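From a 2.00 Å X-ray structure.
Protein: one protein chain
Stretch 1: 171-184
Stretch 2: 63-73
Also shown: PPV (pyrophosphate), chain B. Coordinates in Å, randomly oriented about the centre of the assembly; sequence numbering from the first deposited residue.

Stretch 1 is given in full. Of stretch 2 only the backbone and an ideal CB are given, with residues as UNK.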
# COMPACT_ATOMS: atom_id res chain seq x y z
N VAL A 171 -12.89 -36.52 -9.99
CA VAL A 171 -12.05 -37.37 -10.89
C VAL A 171 -10.88 -37.97 -10.11
O VAL A 171 -10.48 -39.07 -10.46
CB VAL A 171 -11.59 -36.65 -12.17
CG1 VAL A 171 -12.77 -36.31 -13.05
CG2 VAL A 171 -10.75 -35.43 -11.88
N LEU A 172 -10.33 -37.30 -9.11
CA LEU A 172 -9.17 -37.83 -8.38
C LEU A 172 -9.63 -38.96 -7.46
O LEU A 172 -8.78 -39.79 -7.12
CB LEU A 172 -8.47 -36.74 -7.58
CG LEU A 172 -7.31 -37.17 -6.71
CD1 LEU A 172 -6.14 -37.70 -7.55
CD2 LEU A 172 -6.87 -36.02 -5.81
N VAL A 173 -10.87 -38.97 -7.02
CA VAL A 173 -11.42 -40.09 -6.22
C VAL A 173 -11.47 -41.33 -7.11
O VAL A 173 -10.92 -42.35 -6.70
CB VAL A 173 -12.80 -39.74 -5.65
CG1 VAL A 173 -13.32 -40.88 -4.79
CG2 VAL A 173 -12.72 -38.47 -4.81
N GLY A 174 -12.11 -41.22 -8.26
CA GLY A 174 -12.12 -42.21 -9.34
C GLY A 174 -10.72 -42.71 -9.64
O GLY A 174 -10.50 -43.93 -9.68
N CYS A 175 -9.80 -41.78 -9.81
CA CYS A 175 -8.43 -42.08 -10.25
C CYS A 175 -7.74 -42.90 -9.17
O CYS A 175 -7.02 -43.83 -9.51
CB CYS A 175 -7.69 -40.77 -10.57
SG CYS A 175 -5.93 -41.00 -10.87
N ALA A 176 -7.82 -42.48 -7.90
CA ALA A 176 -7.19 -43.20 -6.77
C ALA A 176 -7.67 -44.67 -6.77
O ALA A 176 -6.83 -45.55 -6.58
CB ALA A 176 -7.51 -42.52 -5.46
N LEU A 177 -8.96 -44.91 -6.96
CA LEU A 177 -9.54 -46.29 -6.98
C LEU A 177 -9.01 -47.03 -8.22
O LEU A 177 -8.43 -48.13 -8.06
CB LEU A 177 -11.06 -46.19 -6.97
CG LEU A 177 -11.66 -45.73 -5.64
CD1 LEU A 177 -13.06 -45.25 -5.84
CD2 LEU A 177 -11.63 -46.84 -4.61
N GLN A 178 -9.10 -46.40 -9.40
CA GLN A 178 -8.62 -46.97 -10.67
C GLN A 178 -7.16 -47.37 -10.53
O GLN A 178 -6.84 -48.46 -11.05
CB GLN A 178 -8.97 -46.09 -11.85
CG GLN A 178 -8.43 -46.68 -13.13
CD GLN A 178 -8.93 -45.99 -14.36
OE1 GLN A 178 -8.57 -46.44 -15.45
NE2 GLN A 178 -9.70 -44.93 -14.24
N MET A 179 -6.32 -46.62 -9.81
CA MET A 179 -4.88 -46.95 -9.74
C MET A 179 -4.69 -48.27 -8.96
O MET A 179 -3.66 -48.98 -9.18
CB MET A 179 -4.04 -45.84 -9.08
CG MET A 179 -3.95 -44.59 -10.00
SD MET A 179 -3.30 -43.08 -9.26
CE MET A 179 -1.73 -43.62 -8.64
N GLY A 180 -5.53 -48.53 -7.96
CA GLY A 180 -5.38 -49.76 -7.16
C GLY A 180 -5.75 -50.96 -8.01
O GLY A 180 -5.01 -51.93 -8.00
N ALA A 181 -6.80 -50.80 -8.80
CA ALA A 181 -7.29 -51.78 -9.78
C ALA A 181 -6.18 -52.06 -10.81
O ALA A 181 -5.91 -53.24 -11.11
CB ALA A 181 -8.58 -51.28 -10.37
N ILE A 182 -5.48 -51.03 -11.29
CA ILE A 182 -4.38 -51.22 -12.27
C ILE A 182 -3.30 -52.05 -11.60
O ILE A 182 -2.73 -52.91 -12.24
CB ILE A 182 -3.80 -49.87 -12.73
CG1 ILE A 182 -4.76 -49.14 -13.67
CG2 ILE A 182 -2.41 -50.03 -13.34
CD1 ILE A 182 -4.39 -47.68 -13.83
N ILE A 183 -2.99 -51.76 -10.35
CA ILE A 183 -1.90 -52.52 -9.67
C ILE A 183 -2.29 -54.00 -9.48
O ILE A 183 -1.39 -54.82 -9.40
CB ILE A 183 -1.47 -51.79 -8.40
CG1 ILE A 183 -0.77 -50.48 -8.79
CG2 ILE A 183 -0.59 -52.67 -7.54
CD1 ILE A 183 -0.70 -49.46 -7.71
N ALA A 184 -3.59 -54.29 -9.39
CA ALA A 184 -4.09 -55.67 -9.18
C ALA A 184 -4.18 -56.39 -10.53
O ALA A 184 -4.63 -57.54 -10.53
CB ALA A 184 -5.46 -55.63 -8.51
N UNK A 63 3.32 -47.27 -3.19
CA UNK A 63 4.00 -46.15 -3.89
C UNK A 63 2.93 -45.32 -4.65
O UNK A 63 2.95 -44.09 -4.53
CB UNK A 63 5.07 -46.67 -4.85
N UNK A 64 1.98 -45.97 -5.32
CA UNK A 64 0.91 -45.28 -6.05
C UNK A 64 -0.02 -44.52 -5.09
O UNK A 64 -0.52 -43.43 -5.48
CB UNK A 64 0.10 -46.28 -6.88
N UNK A 65 -0.35 -45.11 -3.95
CA UNK A 65 -1.16 -44.48 -2.89
C UNK A 65 -0.44 -43.20 -2.42
O UNK A 65 -1.08 -42.16 -2.32
CB UNK A 65 -1.38 -45.44 -1.72
N UNK A 66 0.84 -43.29 -2.17
CA UNK A 66 1.64 -42.12 -1.75
C UNK A 66 1.67 -41.08 -2.88
O UNK A 66 1.52 -39.89 -2.55
CB UNK A 66 3.06 -42.54 -1.38
N UNK A 67 1.74 -41.48 -4.16
CA UNK A 67 1.69 -40.52 -5.28
C UNK A 67 0.38 -39.72 -5.18
O UNK A 67 0.37 -38.50 -5.42
CB UNK A 67 1.79 -41.24 -6.63
N UNK A 68 -0.71 -40.42 -4.97
CA UNK A 68 -2.04 -39.79 -4.89
C UNK A 68 -2.02 -38.70 -3.80
O UNK A 68 -2.51 -37.61 -4.06
CB UNK A 68 -3.12 -40.83 -4.59
N UNK A 69 -1.50 -39.01 -2.62
CA UNK A 69 -1.49 -38.08 -1.48
C UNK A 69 -0.54 -36.93 -1.80
O UNK A 69 -0.85 -35.79 -1.42
CB UNK A 69 -1.07 -38.79 -0.19
N UNK A 70 0.62 -37.22 -2.39
CA UNK A 70 1.58 -36.14 -2.72
C UNK A 70 0.91 -35.21 -3.73
O UNK A 70 0.93 -34.00 -3.52
CB UNK A 70 2.89 -36.70 -3.28
N UNK A 71 0.21 -35.79 -4.70
CA UNK A 71 -0.48 -35.02 -5.75
C UNK A 71 -1.51 -34.13 -5.08
O UNK A 71 -1.52 -32.92 -5.35
CB UNK A 71 -1.14 -35.94 -6.78
N UNK A 72 -2.41 -34.73 -4.31
CA UNK A 72 -3.51 -33.97 -3.66
C UNK A 72 -2.94 -32.78 -2.86
O UNK A 72 -3.48 -31.68 -3.01
CB UNK A 72 -4.32 -34.88 -2.74
N UNK A 73 -1.87 -32.99 -2.11
CA UNK A 73 -1.24 -31.97 -1.27
C UNK A 73 -0.59 -30.91 -2.16
O UNK A 73 -0.66 -29.75 -1.77
CB UNK A 73 -0.21 -32.60 -0.33
O11 PPV B . -11.27 -32.25 2.37
P1 PPV B . -10.57 -33.54 2.12
O21 PPV B . -10.87 -34.07 0.77
O31 PPV B . -10.86 -34.54 3.19
OPP PPV B . -8.95 -33.26 2.12
P2 PPV B . -7.74 -33.06 3.20
O12 PPV B . -7.88 -31.68 3.73
O22 PPV B . -7.96 -34.09 4.27
O32 PPV B . -6.44 -33.26 2.50

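The two helices run nearly antiparallel, at 165° between their N-to-C directions, with axes 10.1 Å apart at closest approach. The helical angles suit any L-residue; from 67 to 73, proline would lose the N-H that bonds to the turn before.

Position 63 points sideways, with nothing of stretch 1 within 5.5 Å of its ideal CB, so many residues would fit. It is Asn 63, whose amide end leads away.

At position 64 CB points toward stretch 1 and is already crowded: the ideal CB lies 3.4 Å from Ile 183 CD1 and 3.7 Å from Met 179 CE. A small residue, alanine above all, suits this place. It is Ala 64, whose methyl CB packs against Ile 183 CD1, while its backbone O lies 3.4 Å from Met 179 CE.

Position 65 points away and 66 is out of reach, so stretch 1 sets no preference at either; they are Ala 65 and Ile 66.

Position 67 points toward stretch 1, but its ideal CB is 4.7 Å from Met 179 CE, leaving a little more room than at 64. Small or modest apolar residues would be suitable. Ala 67 contributes little to the contact.

Position 68 faces the middle of stretch 1. Its ideal CB is 4.8 Å from Ala 176 CB, 5.1 Å from Met 179 CE and 5.3 Å from Leu 172 CD1, an apolar surrounding that invites a medium aliphatic side chain such as valine, leucine or isoleucine. It is Val 68, chi1 t: CG2 lies 3.6 Å from Met 179 SD, and both CG1 (4.1 Å) and CG2 (4.3 Å) lie near Ala 176 CB.

Position 69 points away, and 70 is out of reach; stretch 1 decides neither. They are Glu 69 and Val 70.

Position 71 points toward stretch 1, with its ideal CB 5.4 Å from Leu 172 CD1. That distance leaves space for a large apolar side chain, aliphatic or aromatic. It is Phe 71, whose CD2 lies 3.9 Å from Leu 172 CD1, the methyl approaching the ring obliquely.

Position 72 points sideways, its ideal CB 4.2 Å from Leu 172 CD2, with pyrophosphate farther out. A side chain with some apolar surface and a donor at its end, such as histidine, or the longer lysine or arginine, could pack on Leu 172 and reach the anionic pyrophosphate. His 72 ND1 lies 3.9 Å from Leu 172 CD2, while its NE2 donates weak hydrogen bonds to PPV O32 (3.2 Å) and PPV OPP (3.5 Å).

Position 73 is out of reach, so stretch 1 sets no preference; it is Asn 73, whose ND2 hydrogen-bonds to Glu 69 O at 2.8 Å.

Stretch 2, residues 63-73: NAAIAVEVFHN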
# COMPACT_ATOMS: atom_id res chain seq x y z
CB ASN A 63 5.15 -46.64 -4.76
CG ASN A 63 6.38 -46.97 -3.94
OD1 ASN A 63 6.40 -46.81 -2.74
ND2 ASN A 63 7.43 -47.39 -4.60
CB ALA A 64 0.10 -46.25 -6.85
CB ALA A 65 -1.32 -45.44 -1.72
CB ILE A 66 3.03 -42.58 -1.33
CG1 ILE A 66 2.91 -43.46 -0.09
CG2 ILE A 66 3.94 -41.37 -1.10
CD1 ILE A 66 4.24 -44.07 0.36
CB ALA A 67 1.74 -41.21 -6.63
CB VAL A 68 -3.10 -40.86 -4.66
CG1 VAL A 68 -4.38 -40.29 -4.08
CG2 VAL A 68 -3.39 -41.57 -5.95
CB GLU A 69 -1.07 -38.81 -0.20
CG GLU A 69 -0.98 -37.92 1.06
CD GLU A 69 -2.33 -37.48 1.60
OE1 GLU A 69 -3.38 -37.76 0.98
OE2 GLU A 69 -2.32 -36.85 2.65
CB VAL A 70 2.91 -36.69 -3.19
CG1 VAL A 70 3.81 -35.60 -3.73
CG2 VAL A 70 3.59 -37.41 -2.03
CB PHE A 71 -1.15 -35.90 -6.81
CG PHE A 71 -1.99 -35.09 -7.74
CD1 PHE A 71 -1.40 -34.30 -8.72
CD2 PHE A 71 -3.35 -35.03 -7.60
CE1 PHE A 71 -2.17 -33.48 -9.53
CE2 PHE A 71 -4.12 -34.22 -8.42
CZ PHE A 71 -3.53 -33.44 -9.38
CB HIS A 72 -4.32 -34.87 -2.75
CG HIS A 72 -5.44 -34.18 -2.07
ND1 HIS A 72 -6.46 -33.55 -2.80
CD2 HIS A 72 -5.72 -34.04 -0.76
CE1 HIS A 72 -7.31 -33.05 -1.95
NE2 HIS A 72 -6.90 -33.36 -0.70
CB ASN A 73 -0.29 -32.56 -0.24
CG ASN A 73 -1.07 -33.10 0.94
OD1 ASN A 73 -1.51 -32.32 1.77
ND2 ASN A 73 -1.41 -34.39 0.90
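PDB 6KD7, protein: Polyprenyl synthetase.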